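Local coordinates for protein MFP2B (Ascaris suum, PDB 2BJR) that probably enhances the polymerization of major sperm protein (MSP) that drives the amoeboid motility of nematode sperm, and binds zinc, at residues G14-P19 / I56-P61; Y229-Y234 / G267-L272; S236-M241 / F255-H260; K287-A292 / A350-M355. All coordinates share one frame; numbering follows the deposited sequence.

Overall arrangement
Contact 1 lies in the six-stranded sheet of the N-terminal cytosolic motility protein region, whereas contacts 2, 3 and 4 all fall in the C-terminal one. Contact 2 is the most interior: every touching residue is buried, and main-chain hydrogen bonds tie strand 229-235 to strand 268-274. Contact 3 is nested within the loop that contact 2 closes; the two meet where the W233 and F255 rings stack and W233 O lies 2.8 Å from V240 N, yet contact 3 relies on side chains and a water. Contact 1 meets contact 2 where P19 packs on S268. Contact 4, partly buried and about 38 Å from contact 1 between centres, combines one main-chain bond with aromatic packing.

Contact 1. Residues G14-P19 / I56-P61; sequences GPIGSP and IECSFP
I56 gives up by far the largest area here, followed by I16 and then C58. The side chain of I56 has CG1 anti to its carbonyl carbon (chi1 -65°) and an extended chi2, which carries CD1 against the backbone of G14 and P15: I56 CD1 stands 3.7 Å from G14 CA and 3.6 Å from P15 O. Its main chain is held from both ends. G17 N donates to I56 O at 3.0 Å, lying in the carbonyl plane on a lone pair, while I56 N donates to S18 O at 2.9 Å from above the plane of that carbonyl. Both peptide groups of I56 therefore grip a type II beta turn, P15 to S18, closed by S18 N to P15 O at 3.1 Å; G17 sits in it with positive phi (82°). The turn begins on the last residue of 10-15, one of the two outermost strands of a six-stranded antiparallel sheet, and its partner is strand 55-62, which is not a direct neighbour of 10-15 there. I16 runs alongside C58, with I16 CD1 at 3.8 Å from C58 SG, and I16 CG2 rests 3.8 Å from I56 O. I77 of strand 76-81 touches I16, I56 and C58.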
loop_
_atom_site.group_PDB
_atom_site.type_symbol
_atom_site.label_atom_id
_atom_site.label_comp_id
_atom_site.label_asym_id
_atom_site.label_seq_id
_atom_site.Cartn_x
_atom_site.Cartn_y
_atom_site.Cartn_z
ATOM N N GLY A 14 -7.412 4.818 -15.695
ATOM C CA GLY A 14 -6.084 5.011 -15.118
ATOM C C GLY A 14 -5.148 5.821 -15.963
ATOM O O GLY A 14 -4.276 5.277 -16.598
ATOM N N PRO A 15 -5.334 7.119 -16.024
ATOM C CA PRO A 15 -4.469 7.932 -16.864
ATOM C C PRO A 15 -3.038 7.940 -16.306
ATOM O O PRO A 15 -2.808 8.270 -15.127
ATOM C CB PRO A 15 -5.139 9.313 -16.859
ATOM C CG PRO A 15 -6.082 9.281 -15.742
ATOM C CD PRO A 15 -6.354 7.899 -15.310
ATOM N N ILE A 16 -2.102 7.481 -17.138
ATOM C CA ILE A 16 -0.685 7.461 -16.745
ATOM C C ILE A 16 -0.219 8.847 -16.432
ATOM O O ILE A 16 -0.551 9.811 -17.128
ATOM C CB ILE A 16 0.182 6.782 -17.826
ATOM C CG1 ILE A 16 -0.241 5.326 -17.995
ATOM C CG2 ILE A 16 1.678 6.874 -17.494
ATOM C CD1 ILE A 16 0.246 4.684 -19.264
ATOM N N GLY A 17 0.499 9.006 -15.327
ATOM C CA GLY A 17 0.951 10.312 -14.918
ATOM C C GLY A 17 -0.058 11.171 -14.150
ATOM O O GLY A 17 0.233 12.289 -13.845
ATOM N N SER A 18 -1.225 10.630 -13.853
ATOM C CA SER A 18 -2.211 11.261 -12.994
ATOM C C SER A 18 -2.462 10.367 -11.747
ATOM O O SER A 18 -2.090 9.216 -11.718
ATOM C CB SER A 18 -3.531 11.486 -13.758
ATOM O OG SER A 18 -3.396 12.537 -14.713
ATOM N N PRO A 19 -3.078 10.901 -10.714
ATOM C CA PRO A 19 -3.368 10.081 -9.523
ATOM C C PRO A 19 -4.237 8.886 -9.764
ATOM O O PRO A 19 -4.982 8.812 -10.753
ATOM C CB PRO A 19 -4.025 11.068 -8.566
ATOM C CG PRO A 19 -3.545 12.385 -8.979
ATOM C CD PRO A 19 -3.482 12.306 -10.516
ATOM N N ILE A 56 0.313 7.611 -11.301
ATOM C CA ILE A 56 0.464 6.278 -11.857
ATOM C C ILE A 56 1.713 6.174 -12.740
ATOM O O ILE A 56 1.901 6.965 -13.686
ATOM C CB ILE A 56 -0.798 5.906 -12.724
ATOM C CG1 ILE A 56 -2.054 5.807 -11.872
ATOM C CG2 ILE A 56 -0.595 4.598 -13.504
ATOM C CD1 ILE A 56 -3.359 5.659 -12.730
ATOM N N GLU A 57 2.550 5.183 -12.429
ATOM C CA GLU A 57 3.510 4.616 -13.364
ATOM C C GLU A 57 3.109 3.164 -13.500
ATOM O O GLU A 57 2.358 2.625 -12.669
ATOM C CB GLU A 57 4.927 4.775 -12.844
ATOM C CG GLU A 57 5.435 6.216 -12.921
ATOM C CD GLU A 57 6.929 6.393 -12.656
ATOM O OE1 GLU A 57 7.683 5.415 -12.632
ATOM O OE2 GLU A 57 7.370 7.538 -12.474
ATOM N N CYS A 58 3.529 2.499 -14.566
ATOM C CA CYS A 58 3.128 1.142 -14.792
ATOM C C CYS A 58 4.091 0.392 -15.716
ATOM O O CYS A 58 4.957 0.995 -16.362
ATOM C CB CYS A 58 1.699 1.081 -15.319
ATOM S SG CYS A 58 1.485 2.122 -16.809
ATOM N N SER A 59 3.946 -0.919 -15.729
ATOM C CA SER A 59 4.807 -1.842 -16.464
ATOM C C SER A 59 4.035 -3.037 -16.967
ATOM O O SER A 59 3.312 -3.685 -16.198
ATOM C CB SER A 59 5.952 -2.327 -15.575
ATOM O OG SER A 59 6.797 -3.241 -16.256
ATOM N N PHE A 60 4.176 -3.353 -18.263
ATOM C CA PHE A 60 3.506 -4.486 -18.879
ATOM C C PHE A 60 4.541 -5.207 -19.772
ATOM O O PHE A 60 5.390 -4.539 -20.354
ATOM C CB PHE A 60 2.316 -4.052 -19.756
ATOM C CG PHE A 60 1.192 -3.417 -18.997
ATOM C CD1 PHE A 60 1.260 -2.111 -18.659
ATOM C CD2 PHE A 60 0.134 -4.192 -18.516
ATOM C CE1 PHE A 60 0.274 -1.518 -17.928
ATOM C CE2 PHE A 60 -0.883 -3.602 -17.805
ATOM C CZ PHE A 60 -0.804 -2.290 -17.492
ATOM N N PRO A 61 4.496 -6.525 -19.819
ATOM C CA PRO A 61 5.310 -7.315 -20.738
ATOM C C PRO A 61 4.648 -7.500 -22.108
ATOM O O PRO A 61 3.536 -7.990 -22.225
ATOM C CB PRO A 61 5.434 -8.652 -20.031
ATOM C CG PRO A 61 4.271 -8.738 -19.109
ATOM C CD PRO A 61 3.711 -7.390 -18.930
#

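Contact 2. Residues Y229-Y234 / G267-L272; sequences YVALWY and GSIQIL
Two neighbouring strands of an antiparallel sheet, 229-235 and 268-274, pair here in the C-terminal cytosolic motility protein region, their local axes 145° apart in direction. L232 and Q270 form a hydrogen-bonded pair joined both ways: L232 N to Q270 O at 2.8 Å and Q270 N to L232 O at 2.9 Å, each donor lying in the plane of the carbonyl it meets. A231 and I271 make the adjoining non-hydrogen-bonded pair. Beyond the A231-I271 pair, L272 N donates to V230 O over a longer 3.3 Å; the N-H points almost straight at the oxygen, but from above the carbonyl plane. A water also donates to V230 O and to L272 O, so V230 O accepts twice.

Side chains alternate between the faces. On the face of L232 and Q270 these two run side by side, L232 CD2 lying 3.8 Å from Q270 OE1. That oxygen accepts from K26 and Q31, a polar link to the N-terminal part of the chain, and Q270 NE2 approaches the edge of the Y234 ring. V230 and L272 lie alongside each other in the same direction, with V230 CG1 at 4.0 Å from L272 CB. On the other face A231 CB meets I269 CD1, and F255 touches both residues. W233, with CG anti to its backbone N (chi1 -160°), sends its indole across I269; NE1 bonds to I266 O. S268 O lies in the plane of that indole, at its edge, 3.3 Å from W233 CD1.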
loop_
_atom_site.group_PDB
_atom_site.type_symbol
_atom_site.label_atom_id
_atom_site.label_comp_id
_atom_site.label_asym_id
_atom_site.label_seq_id
_atom_site.Cartn_x
_atom_site.Cartn_y
_atom_site.Cartn_z
ATOM N N TYR A 229 -1.399 13.282 11.086
ATOM C CA TYR A 229 -1.567 11.860 10.993
ATOM C C TYR A 229 -0.601 11.275 9.975
ATOM O O TYR A 229 -0.131 11.968 9.100
ATOM C CB TYR A 229 -2.973 11.497 10.578
ATOM C CG TYR A 229 -4.071 12.086 11.482
ATOM C CD1 TYR A 229 -4.489 13.421 11.319
ATOM C CD2 TYR A 229 -4.665 11.322 12.464
ATOM C CE1 TYR A 229 -5.506 13.958 12.093
ATOM C CE2 TYR A 229 -5.653 11.884 13.286
ATOM C CZ TYR A 229 -6.085 13.192 13.038
ATOM O OH TYR A 229 -7.058 13.770 13.817
ATOM N N VAL A 230 -0.259 10.004 10.164
ATOM C CA VAL A 230 0.754 9.348 9.343
ATOM C C VAL A 230 0.280 9.029 7.917
ATOM O O VAL A 230 -0.765 8.426 7.717
ATOM C CB VAL A 230 1.150 8.037 10.010
ATOM C CG1 VAL A 230 2.177 7.248 9.087
ATOM C CG2 VAL A 230 1.789 8.309 11.360
ATOM N N ALA A 231 1.091 9.407 6.941
ATOM C CA ALA A 231 0.822 9.110 5.533
ATOM C C ALA A 231 2.145 8.801 4.867
ATOM O O ALA A 231 3.211 9.233 5.348
ATOM C CB ALA A 231 0.167 10.297 4.894
ATOM N N LEU A 232 2.053 8.060 3.752
ATOM C CA LEU A 232 3.151 7.646 2.918
ATOM C C LEU A 232 2.961 8.114 1.493
ATOM O O LEU A 232 1.863 8.059 0.955
ATOM C CB LEU A 232 3.228 6.144 2.920
ATOM C CG LEU A 232 4.171 5.392 1.983
ATOM C CD1 LEU A 232 5.569 5.610 2.426
ATOM C CD2 LEU A 232 3.787 3.920 1.899
ATOM N N TRP A 233 4.044 8.626 0.927
ATOM C CA TRP A 233 4.112 9.064 -0.455
ATOM C C TRP A 233 5.395 8.432 -1.037
ATOM O O TRP A 233 6.152 7.772 -0.315
ATOM C CB TRP A 233 4.279 10.544 -0.433
ATOM C CG TRP A 233 3.938 11.295 -1.627
ATOM C CD1 TRP A 233 2.893 11.094 -2.447
ATOM C CD2 TRP A 233 4.627 12.437 -2.111
ATOM N NE1 TRP A 233 2.855 12.066 -3.420
ATOM C CE2 TRP A 233 3.926 12.899 -3.244
ATOM C CE3 TRP A 233 5.747 13.156 -1.677
ATOM C CZ2 TRP A 233 4.299 14.051 -3.942
ATOM C CZ3 TRP A 233 6.133 14.300 -2.385
ATOM C CH2 TRP A 233 5.415 14.727 -3.512
ATOM N N TYR A 234 5.640 8.665 -2.331
ATOM C CA TYR A 234 6.803 8.128 -3.021
ATOM C C TYR A 234 7.444 9.206 -3.888
ATOM O O TYR A 234 6.735 9.944 -4.530
ATOM C CB TYR A 234 6.375 6.952 -3.867
ATOM C CG TYR A 234 6.238 5.705 -3.067
ATOM C CD1 TYR A 234 4.994 5.345 -2.512
ATOM C CD2 TYR A 234 7.319 4.848 -2.878
ATOM C CE1 TYR A 234 4.864 4.247 -1.712
ATOM C CE2 TYR A 234 7.164 3.675 -2.115
ATOM C CZ TYR A 234 5.943 3.418 -1.507
ATOM O OH TYR A 234 5.768 2.285 -0.782
ATOM N N GLY A 267 -1.219 14.508 -4.911
ATOM C CA GLY A 267 -1.864 13.405 -5.615
ATOM C C GLY A 267 -2.101 12.207 -4.673
ATOM O O GLY A 267 -2.507 12.382 -3.525
ATOM N N SER A 268 -1.816 11.014 -5.174
ATOM C CA SER A 268 -2.075 9.766 -4.469
ATOM C C SER A 268 -1.123 9.557 -3.271
ATOM O O SER A 268 0.086 9.668 -3.417
ATOM C CB SER A 268 -1.993 8.585 -5.423
ATOM O OG SER A 268 -3.139 8.510 -6.269
ATOM N N ILE A 269 -1.704 9.281 -2.100
ATOM C CA ILE A 269 -0.968 8.956 -0.872
ATOM C C ILE A 269 -1.575 7.729 -0.221
ATOM O O ILE A 269 -2.608 7.228 -0.657
ATOM C CB ILE A 269 -1.006 10.104 0.164
ATOM C CG1 ILE A 269 -2.445 10.391 0.584
ATOM C CG2 ILE A 269 -0.297 11.321 -0.398
ATOM C CD1 ILE A 269 -2.506 11.304 1.827
ATOM N N GLN A 270 -0.893 7.206 0.801
ATOM C CA GLN A 270 -1.429 6.075 1.565
ATOM C C GLN A 270 -1.559 6.528 3.020
ATOM O O GLN A 270 -0.623 7.097 3.583
ATOM C CB GLN A 270 -0.557 4.860 1.430
ATOM C CG GLN A 270 -0.489 4.352 -0.022
ATOM C CD GLN A 270 0.432 3.142 -0.170
ATOM O OE1 GLN A 270 0.504 2.334 0.723
ATOM N NE2 GLN A 270 1.072 2.990 -1.340
ATOM N N ILE A 271 -2.716 6.284 3.592
ATOM C CA ILE A 271 -2.967 6.686 4.959
ATOM C C ILE A 271 -2.966 5.474 5.866
ATOM O O ILE A 271 -3.668 4.479 5.623
ATOM C CB ILE A 271 -4.287 7.440 5.069
ATOM C CG1 ILE A 271 -4.247 8.762 4.252
ATOM C CG2 ILE A 271 -4.606 7.720 6.563
ATOM C CD1 ILE A 271 -5.544 9.567 4.205
ATOM N N LEU A 272 -2.201 5.565 6.964
ATOM C CA LEU A 272 -2.112 4.455 7.904
ATOM C C LEU A 272 -3.395 4.416 8.776
ATOM O O LEU A 272 -3.848 5.454 9.241
ATOM C CB LEU A 272 -0.847 4.592 8.797
ATOM C CG LEU A 272 -0.620 3.461 9.778
ATOM C CD1 LEU A 272 -0.372 2.190 9.072
ATOM C CD2 LEU A 272 0.547 3.772 10.665
HETATM O O HOH W 1 -2.780 7.959 9.542
#

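Contact 3. Residues S236-M241 / F255-H260; sequences SGEPVM and FGWGGH
Across the beta hairpin of strands 238-247 and 250-257, W257 reaches from the end of the second strand toward the start of the first. Its CG is anti to the backbone N (chi1 180°). W257 CB lies 4.2 Å from both methyls of V240, and CD1 continues along the same valine, 3.8 Å from V240 CG2; the two side chains cross at about a right angle. NE1 follows, donating to E238 OE1 at 2.9 Å with the N-H 159° to the acceptor. The oxygen is in the indole plane, whereas the nitrogen comes from above the carboxylate plane, the two flat groups being 74° apart. E238 OE2 forms a salt bridge with K309, so the carboxylate is held through both oxygens and its negative charge is probably stabilised. Farthest out, W257 CH2 passes 3.7 Å from S236 OG.

The backbone beyond the indole reverses in a type I' beta turn, W257 to H260. Earlier on the second strand, V240 CG1 meets F255 CB, and the F255 ring stacks on W233 of strand 229-235. Between the two strands a water donates to M241 O at 2.7 Å and accepts from G256 N at 3.1 Å.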
loop_
_atom_site.group_PDB
_atom_site.type_symbol
_atom_site.label_atom_id
_atom_site.label_comp_id
_atom_site.label_asym_id
_atom_site.label_seq_id
_atom_site.Cartn_x
_atom_site.Cartn_y
_atom_site.Cartn_z
ATOM N N SER A 236 10.783 9.256 -6.634
ATOM C CA SER A 236 11.776 8.420 -7.288
ATOM C C SER A 236 11.909 7.018 -6.765
ATOM O O SER A 236 13.012 6.564 -6.554
ATOM C CB SER A 236 13.139 9.096 -7.203
ATOM O OG SER A 236 13.087 10.407 -7.736
ATOM N N GLY A 237 10.795 6.320 -6.523
ATOM C CA GLY A 237 10.832 4.991 -5.992
ATOM C C GLY A 237 11.183 4.903 -4.512
ATOM O O GLY A 237 11.220 3.828 -3.965
ATOM N N GLU A 238 11.372 6.039 -3.859
ATOM C CA GLU A 238 11.701 6.058 -2.429
ATOM C C GLU A 238 10.463 6.359 -1.552
ATOM O O GLU A 238 9.730 7.317 -1.822
ATOM C CB GLU A 238 12.728 7.122 -2.136
ATOM C CG GLU A 238 14.055 6.867 -2.842
ATOM C CD GLU A 238 15.126 7.901 -2.570
ATOM O OE1 GLU A 238 15.173 8.517 -1.472
ATOM O OE2 GLU A 238 15.996 8.037 -3.475
ATOM N N PRO A 239 10.263 5.593 -0.492
ATOM C CA PRO A 239 9.151 5.851 0.438
ATOM C C PRO A 239 9.398 7.058 1.305
ATOM O O PRO A 239 10.517 7.268 1.811
ATOM C CB PRO A 239 9.098 4.574 1.263
ATOM C CG PRO A 239 10.495 4.079 1.288
ATOM C CD PRO A 239 11.065 4.442 -0.043
ATOM N N VAL A 240 8.394 7.929 1.401
ATOM C CA VAL A 240 8.463 9.154 2.169
ATOM C C VAL A 240 7.293 9.180 3.153
ATOM O O VAL A 240 6.130 9.280 2.742
ATOM C CB VAL A 240 8.332 10.361 1.254
ATOM C CG1 VAL A 240 8.595 11.666 1.992
ATOM C CG2 VAL A 240 9.280 10.189 0.072
HETATM N N MSE A 241 7.618 9.110 4.445
HETATM C CA MSE A 241 6.599 9.317 5.458
HETATM C C MSE A 241 6.450 10.808 5.709
HETATM O O MSE A 241 7.365 11.588 5.642
HETATM C CB MSE A 241 6.891 8.612 6.778
HETATM C CG MSE A 241 6.999 7.164 6.699
HETATM SE SE MSE A 241 5.337 6.257 6.406
HETATM C CE MSE A 241 6.112 4.509 6.466
ATOM N N PHE A 255 5.082 16.626 2.786
ATOM C CA PHE A 255 6.243 15.712 2.828
ATOM C C PHE A 255 7.529 16.498 2.597
ATOM O O PHE A 255 7.530 17.530 1.909
ATOM C CB PHE A 255 6.089 14.616 1.766
ATOM C CG PHE A 255 4.828 13.763 1.936
ATOM C CD1 PHE A 255 3.671 14.063 1.252
ATOM C CD2 PHE A 255 4.835 12.642 2.736
ATOM C CE1 PHE A 255 2.538 13.290 1.407
ATOM C CE2 PHE A 255 3.685 11.858 2.914
ATOM C CZ PHE A 255 2.553 12.176 2.272
ATOM N N GLY A 256 8.628 16.001 3.164
ATOM C CA GLY A 256 9.953 16.515 2.908
ATOM C C GLY A 256 10.800 15.417 2.302
ATOM O O GLY A 256 10.800 14.284 2.772
ATOM N N TRP A 257 11.502 15.731 1.217
ATOM C CA TRP A 257 12.337 14.769 0.543
ATOM C C TRP A 257 13.211 15.513 -0.447
ATOM O O TRP A 257 12.798 16.559 -0.951
ATOM C CB TRP A 257 11.495 13.741 -0.213
ATOM C CG TRP A 257 12.314 12.736 -0.930
ATOM C CD1 TRP A 257 12.759 11.556 -0.448
ATOM C CD2 TRP A 257 12.775 12.821 -2.283
ATOM N NE1 TRP A 257 13.447 10.879 -1.422
ATOM C CE2 TRP A 257 13.498 11.653 -2.551
ATOM C CE3 TRP A 257 12.633 13.772 -3.297
ATOM C CZ2 TRP A 257 14.092 11.400 -3.801
ATOM C CZ3 TRP A 257 13.240 13.532 -4.541
ATOM C CH2 TRP A 257 13.952 12.364 -4.767
ATOM N N GLY A 258 14.394 14.983 -0.664
ATOM C CA GLY A 258 15.368 15.504 -1.636
ATOM C C GLY A 258 15.749 16.956 -1.428
ATOM O O GLY A 258 16.077 17.648 -2.373
ATOM N N GLY A 259 15.720 17.412 -0.184
ATOM C CA GLY A 259 15.980 18.802 0.184
ATOM C C GLY A 259 14.821 19.753 -0.014
ATOM O O GLY A 259 14.979 20.934 0.191
ATOM N N HIS A 260 13.640 19.247 -0.384
ATOM C CA HIS A 260 12.480 20.092 -0.635
ATOM C C HIS A 260 11.292 19.785 0.285
ATOM O O HIS A 260 11.210 18.710 0.861
ATOM C CB HIS A 260 11.950 19.919 -2.063
ATOM C CG HIS A 260 13.008 19.921 -3.125
ATOM N ND1 HIS A 260 13.205 18.849 -3.976
ATOM C CD2 HIS A 260 13.884 20.879 -3.516
ATOM C CE1 HIS A 260 14.191 19.132 -4.810
ATOM N NE2 HIS A 260 14.617 20.359 -4.556
HETATM O O HOH W 2 7.916 14.187 5.595
#

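Contact 4. Residues K287-A292 / A350-M355; sequences KPFPEA and AVHSCM
One hydrogen bond crosses the contact: F289 N donates to C354 O at 2.9 Å, lying in the carbonyl plane but with a bent N-H. Beside it, M355 CA makes a CA-H...O contact with K287 O at 3.4 Å. A P290 carbon, CD, also lies against the main-chain oxygen H352 O, at 3.4 Å.

Aromatic contacts centre on F289, whose CG is anti to its backbone N (chi1 -176°), swinging the ring over the turn 351-354. V351 CG2 forms a CH-pi contact above one face, 3.7 Å from the F289 ring centroid and 17° off its normal. H352 lies nearly parallel to F289, planes 13° apart, yet slid aside so that the rings barely overlap; H352 NE2 is hydrogen-bonded to E333.

Strand 282-288 ends and strand 355-361 begins here, as antiparallel neighbours: P288 and M355 form a non-hydrogen-bonded pair, and P288 occupies the N-cap of helix 289-292. Just before M355, a type I beta turn from V351 to C354 is closed by C354 N to V351 O at 3.0 Å.

Apolar packing completes the contact. Selenomethionine M355, bent at chi2 and chi3, lies alongside P288, its SE 3.7 Å from P288 CA and its CE 3.9 Å from P288 CD.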
loop_
_atom_site.group_PDB
_atom_site.type_symbol
_atom_site.label_atom_id
_atom_site.label_comp_id
_atom_site.label_asym_id
_atom_site.label_seq_id
_atom_site.Cartn_x
_atom_site.Cartn_y
_atom_site.Cartn_z
ATOM N N LYS A 287 7.345 5.732 20.552
ATOM C CA LYS A 287 8.438 5.432 21.499
ATOM C C LYS A 287 9.646 6.303 21.222
ATOM O O LYS A 287 9.904 6.638 20.058
ATOM C CB LYS A 287 8.861 3.971 21.381
ATOM C CG LYS A 287 7.776 2.950 21.664
ATOM C CD LYS A 287 7.325 3.073 23.164
ATOM C CE LYS A 287 6.525 1.860 23.609
ATOM N NZ LYS A 287 5.737 2.172 24.853
ATOM N N PRO A 288 10.393 6.692 22.280
ATOM C CA PRO A 288 11.620 7.460 22.110
ATOM C C PRO A 288 12.551 6.697 21.221
ATOM O O PRO A 288 12.600 5.465 21.276
ATOM C CB PRO A 288 12.174 7.617 23.563
ATOM C CG PRO A 288 10.948 7.511 24.446
ATOM C CD PRO A 288 10.103 6.455 23.714
ATOM N N PHE A 289 13.281 7.438 20.409
ATOM C CA PHE A 289 14.142 6.867 19.399
ATOM C C PHE A 289 15.093 5.740 19.945
ATOM O O PHE A 289 15.244 4.706 19.301
ATOM C CB PHE A 289 14.919 7.981 18.688
ATOM C CG PHE A 289 15.775 7.495 17.565
ATOM C CD1 PHE A 289 15.350 7.601 16.239
ATOM C CD2 PHE A 289 17.035 6.958 17.798
ATOM C CE1 PHE A 289 16.139 7.165 15.205
ATOM C CE2 PHE A 289 17.825 6.504 16.731
ATOM C CZ PHE A 289 17.358 6.590 15.441
ATOM N N PRO A 290 15.758 5.932 21.077
ATOM C CA PRO A 290 16.657 4.877 21.568
ATOM C C PRO A 290 15.957 3.589 21.934
ATOM O O PRO A 290 16.536 2.527 21.782
ATOM C CB PRO A 290 17.358 5.539 22.765
ATOM C CG PRO A 290 17.163 7.007 22.551
ATOM C CD PRO A 290 15.816 7.139 21.920
ATOM N N GLU A 291 14.710 3.672 22.382
ATOM C CA GLU A 291 13.914 2.494 22.630
ATOM C C GLU A 291 13.457 1.849 21.317
ATOM O O GLU A 291 13.573 0.634 21.128
ATOM C CB GLU A 291 12.740 2.847 23.546
ATOM C CG GLU A 291 11.893 1.650 23.907
ATOM C CD GLU A 291 10.689 1.984 24.774
ATOM O OE1 GLU A 291 10.554 3.138 25.254
ATOM O OE2 GLU A 291 9.875 1.067 24.948
ATOM N N ALA A 292 12.990 2.682 20.393
ATOM C CA ALA A 292 12.602 2.215 19.068
ATOM C C ALA A 292 13.710 1.456 18.363
ATOM O O ALA A 292 13.454 0.515 17.650
ATOM C CB ALA A 292 12.124 3.417 18.198
ATOM N N ALA A 350 21.246 14.117 17.271
ATOM C CA ALA A 350 20.105 14.988 17.133
ATOM C C ALA A 350 18.802 14.207 16.868
ATOM O O ALA A 350 17.743 14.771 17.070
ATOM C CB ALA A 350 20.329 16.006 16.046
ATOM N N VAL A 351 18.866 12.947 16.433
ATOM C CA VAL A 351 17.628 12.168 16.214
ATOM C C VAL A 351 17.161 11.420 17.460
ATOM O O VAL A 351 16.047 10.904 17.495
ATOM C CB VAL A 351 17.698 11.181 15.023
ATOM C CG1 VAL A 351 18.249 11.858 13.759
ATOM C CG2 VAL A 351 18.518 9.938 15.359
ATOM N N HIS A 352 18.001 11.376 18.497
ATOM C CA HIS A 352 17.668 10.606 19.687
ATOM C C HIS A 352 16.437 11.171 20.435
ATOM O O HIS A 352 15.783 10.407 21.122
ATOM C CB HIS A 352 18.886 10.477 20.614
ATOM C CG HIS A 352 20.035 9.710 20.011
ATOM N ND1 HIS A 352 21.196 9.439 20.713
ATOM C CD2 HIS A 352 20.218 9.206 18.768
ATOM C CE1 HIS A 352 22.036 8.783 19.925
ATOM N NE2 HIS A 352 21.469 8.628 18.737
ATOM N N SER A 353 16.118 12.461 20.274
ATOM C CA SER A 353 14.882 13.057 20.812
ATOM C C SER A 353 13.576 12.745 20.019
ATOM O O SER A 353 12.440 13.106 20.484
ATOM C CB SER A 353 14.994 14.577 20.922
ATOM O OG SER A 353 15.430 15.190 19.699
ATOM N N CYS A 354 13.720 12.122 18.850
ATOM C CA CYS A 354 12.573 11.781 17.986
ATOM C C CYS A 354 11.663 10.804 18.738
ATOM O O CYS A 354 12.142 10.002 19.523
ATOM C CB CYS A 354 13.002 11.096 16.638
ATOM S SG CYS A 354 13.695 12.295 15.528
HETATM N N MSE A 355 10.373 10.822 18.422
HETATM C CA MSE A 355 9.448 9.821 18.913
HETATM C C MSE A 355 9.001 9.008 17.686
HETATM O O MSE A 355 8.472 9.566 16.734
HETATM C CB MSE A 355 8.247 10.464 19.616
HETATM C CG MSE A 355 8.579 11.424 20.777
HETATM SE SE MSE A 355 9.163 10.277 22.222
HETATM C CE MSE A 355 7.628 9.252 22.635
#